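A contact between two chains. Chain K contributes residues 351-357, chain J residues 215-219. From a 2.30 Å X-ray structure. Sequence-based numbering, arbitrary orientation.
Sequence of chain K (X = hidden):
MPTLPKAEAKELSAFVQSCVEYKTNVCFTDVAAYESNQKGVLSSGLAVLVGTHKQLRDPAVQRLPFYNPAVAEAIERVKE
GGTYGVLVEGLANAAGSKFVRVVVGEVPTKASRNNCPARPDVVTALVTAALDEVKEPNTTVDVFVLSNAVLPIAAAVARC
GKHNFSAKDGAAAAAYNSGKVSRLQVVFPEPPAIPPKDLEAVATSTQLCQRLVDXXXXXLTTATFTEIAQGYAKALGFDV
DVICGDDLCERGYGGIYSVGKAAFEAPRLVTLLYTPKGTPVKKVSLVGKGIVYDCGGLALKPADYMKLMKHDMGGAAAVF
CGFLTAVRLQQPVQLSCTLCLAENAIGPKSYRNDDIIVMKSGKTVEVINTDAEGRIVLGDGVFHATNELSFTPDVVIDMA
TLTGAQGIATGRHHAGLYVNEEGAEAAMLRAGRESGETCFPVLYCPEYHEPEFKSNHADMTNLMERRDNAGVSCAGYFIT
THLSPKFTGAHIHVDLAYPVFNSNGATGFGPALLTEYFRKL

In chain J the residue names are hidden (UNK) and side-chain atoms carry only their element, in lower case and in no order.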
# COMPACT_ATOMS: atom_id res chain seq x y z
N TYR K 351 -14.82 -0.00 21.32
CA TYR K 351 -13.94 0.97 21.89
C TYR K 351 -13.12 1.59 20.74
O TYR K 351 -12.84 0.95 19.74
CB TYR K 351 -13.10 0.44 23.06
CG TYR K 351 -11.81 -0.30 22.78
CD1 TYR K 351 -11.76 -1.40 21.93
CD2 TYR K 351 -10.65 0.05 23.47
CE1 TYR K 351 -10.57 -2.09 21.72
CE2 TYR K 351 -9.46 -0.64 23.27
CZ TYR K 351 -9.42 -1.71 22.40
OH TYR K 351 -8.23 -2.34 22.22
N ARG K 352 -12.79 2.87 20.90
CA ARG K 352 -12.28 3.65 19.78
C ARG K 352 -10.83 4.00 19.89
O ARG K 352 -10.25 4.02 20.95
CB ARG K 352 -13.06 4.94 19.63
CG ARG K 352 -14.56 4.77 19.53
CD ARG K 352 -15.20 6.16 19.53
NE ARG K 352 -16.66 6.16 19.59
CZ ARG K 352 -17.38 6.04 20.71
NH1 ARG K 352 -18.68 6.09 20.63
NH2 ARG K 352 -16.80 5.87 21.90
N ASN K 353 -10.28 4.28 18.73
CA ASN K 353 -8.97 4.92 18.62
C ASN K 353 -9.11 6.40 18.96
O ASN K 353 -9.42 7.22 18.10
CB ASN K 353 -8.38 4.77 17.20
CG ASN K 353 -8.31 3.32 16.76
OD1 ASN K 353 -7.62 2.52 17.37
ND2 ASN K 353 -9.05 2.97 15.72
N ASP K 354 -8.90 6.71 20.23
CA ASP K 354 -9.16 8.05 20.90
C ASP K 354 -9.81 7.91 22.27
O ASP K 354 -9.70 8.80 23.11
CB ASP K 354 -10.11 9.00 20.12
CG ASP K 354 -9.38 9.88 19.14
OD1 ASP K 354 -8.13 9.95 19.20
OD2 ASP K 354 -10.05 10.43 18.26
N ASP K 355 -10.53 6.81 22.48
CA ASP K 355 -11.20 6.59 23.74
C ASP K 355 -10.15 6.54 24.88
O ASP K 355 -9.02 6.15 24.69
CB ASP K 355 -12.01 5.31 23.77
CG ASP K 355 -13.38 5.45 23.14
OD1 ASP K 355 -13.82 6.54 22.79
OD2 ASP K 355 -14.04 4.41 23.00
N ILE K 356 -10.59 6.98 26.06
CA ILE K 356 -9.76 6.94 27.28
C ILE K 356 -10.39 5.99 28.27
O ILE K 356 -11.55 6.11 28.64
CB ILE K 356 -9.56 8.30 27.90
CG1 ILE K 356 -8.77 9.19 26.93
CG2 ILE K 356 -8.82 8.18 29.22
CD1 ILE K 356 -8.65 10.63 27.35
N ILE K 357 -9.61 5.00 28.63
CA ILE K 357 -10.04 3.93 29.52
C ILE K 357 -9.58 4.21 30.95
O ILE K 357 -8.44 4.55 31.18
CB ILE K 357 -9.43 2.57 29.08
CG1 ILE K 357 -10.07 2.09 27.79
CG2 ILE K 357 -9.59 1.49 30.17
CD1 ILE K 357 -9.29 0.95 27.14
N UNK J 215 -12.08 16.17 24.55
CA UNK J 215 -12.80 15.07 25.20
C UNK J 215 -12.90 13.89 24.24
O UNK J 215 -13.24 14.05 23.08
c UNK J 215 -14.18 15.50 25.66
N UNK J 216 -12.61 12.69 24.72
CA UNK J 216 -12.75 11.53 23.88
C UNK J 216 -14.22 11.21 23.61
O UNK J 216 -15.07 11.62 24.40
c UNK J 216 -12.09 10.43 24.69
c UNK J 216 -12.24 12.32 26.10
c UNK J 216 -12.35 10.83 26.10
N UNK J 217 -14.50 10.45 22.55
CA UNK J 217 -15.88 10.19 22.22
C UNK J 217 -16.64 9.31 23.21
O UNK J 217 -17.84 9.26 23.14
c UNK J 217 -13.59 9.81 21.61
c UNK J 217 -14.41 9.71 20.38
c UNK J 217 -15.79 9.50 20.86
N UNK J 218 -15.94 8.62 24.09
CA UNK J 218 -16.61 7.84 25.14
C UNK J 218 -17.23 8.77 26.20
O UNK J 218 -18.11 8.37 26.93
o UNK J 218 -13.53 7.67 25.86
c UNK J 218 -14.52 7.33 26.48
c UNK J 218 -15.72 6.76 25.77
n UNK J 218 -14.64 7.51 27.78
N UNK J 219 -16.79 10.03 26.22
CA UNK J 219 -17.37 11.10 27.12
C UNK J 219 -18.25 12.09 26.39
O UNK J 219 -19.34 12.39 26.81
c UNK J 219 -16.26 11.86 27.82
c UNK J 219 -15.42 11.09 28.82
c UNK J 219 -14.31 11.94 29.40
c UNK J 219 -16.28 10.52 29.96
O HOH W 1 -12.49 8.33 29.83

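Position 215 of chain J carries one side-chain carbon and nothing more. Its CA-to-CB bond points away from chain K, and CB lies 7.6 Å from Ile K356 CD1, its nearest atom of chain K. A lone CB means Ala J215, the first residue after a helix to leave helical phi/psi; it leads into the contact without joining it.

Position 216 has three carbons that close a ring onto its own backbone N. The CA-to-CB bond points toward chain K, with CB 3.3 Å from Asp K354 O, while another ring carbon approaches the end of an isoleucine side chain. This is Pro J216, and the apolar pair is CG with Ile K356 CD1 at 3.9 Å. Its CA and that of Asp K355, 5.2 Å apart, are the nearest CA pair across the stretches.

Position 217 repeats the pattern: three carbons, again closed onto the backbone N, and again the CA-to-CB bond points toward chain K. Its CB lies 3.6 Å from Arg K352 CD and also sits over one face of the guanidinium. The residue is Pro J217. Its CD packs 3.5 Å from Asp K355 OD1 and 3.9 Å from Asp K354 CB, and the residue has more of its area covered by chain K than any other in the stretch.

Position 218 shows two carbons, the second bearing one oxygen and one nitrogen. Its CA-to-CB bond runs sideways, but with chi1 at 63° (p) the end of the side chain comes nearer to chain K. There the side-chain oxygen accepts a hydrogen bond from Ile K356 N at 3.0 Å, with a nearly straight angle of 163°, and the side-chain nitrogen is linked through a water to Ile K356 O. A short amide is Asn J218, and the oxygen is OD1. Its ND2 donates to water 1 at 3.1 Å, and that water donates to Ile K356 O at 2.7 Å, so one amide reads both polar backbone atoms of one residue.

Position 219 has four carbons, forked at the second, and its side chain makes no contact with chain K. This is Leu J219; its CD1 stays 6.2 Å from Ile K356 CD1, the nearest atom. Its N donates a hydrogen bond to Pro J216 O at 3.0 Å, closing a turn across the intervening residues.

The contact joins a compact turn to a braced loop. In chain K, Arg K352 NH2 forms a salt bridge with Asp K355 OD1 at 3.2 Å, while Arg K352 N donates to Asp K355 OD2 at 2.9 Å. Two consecutive prolines pack against this loop without offering a backbone NH, and the asparagine that follows supplies the direct hydrogen bond. The rule is economical: rings provide surface, and one amide provides direction.

Chain J (215-219) APPNL
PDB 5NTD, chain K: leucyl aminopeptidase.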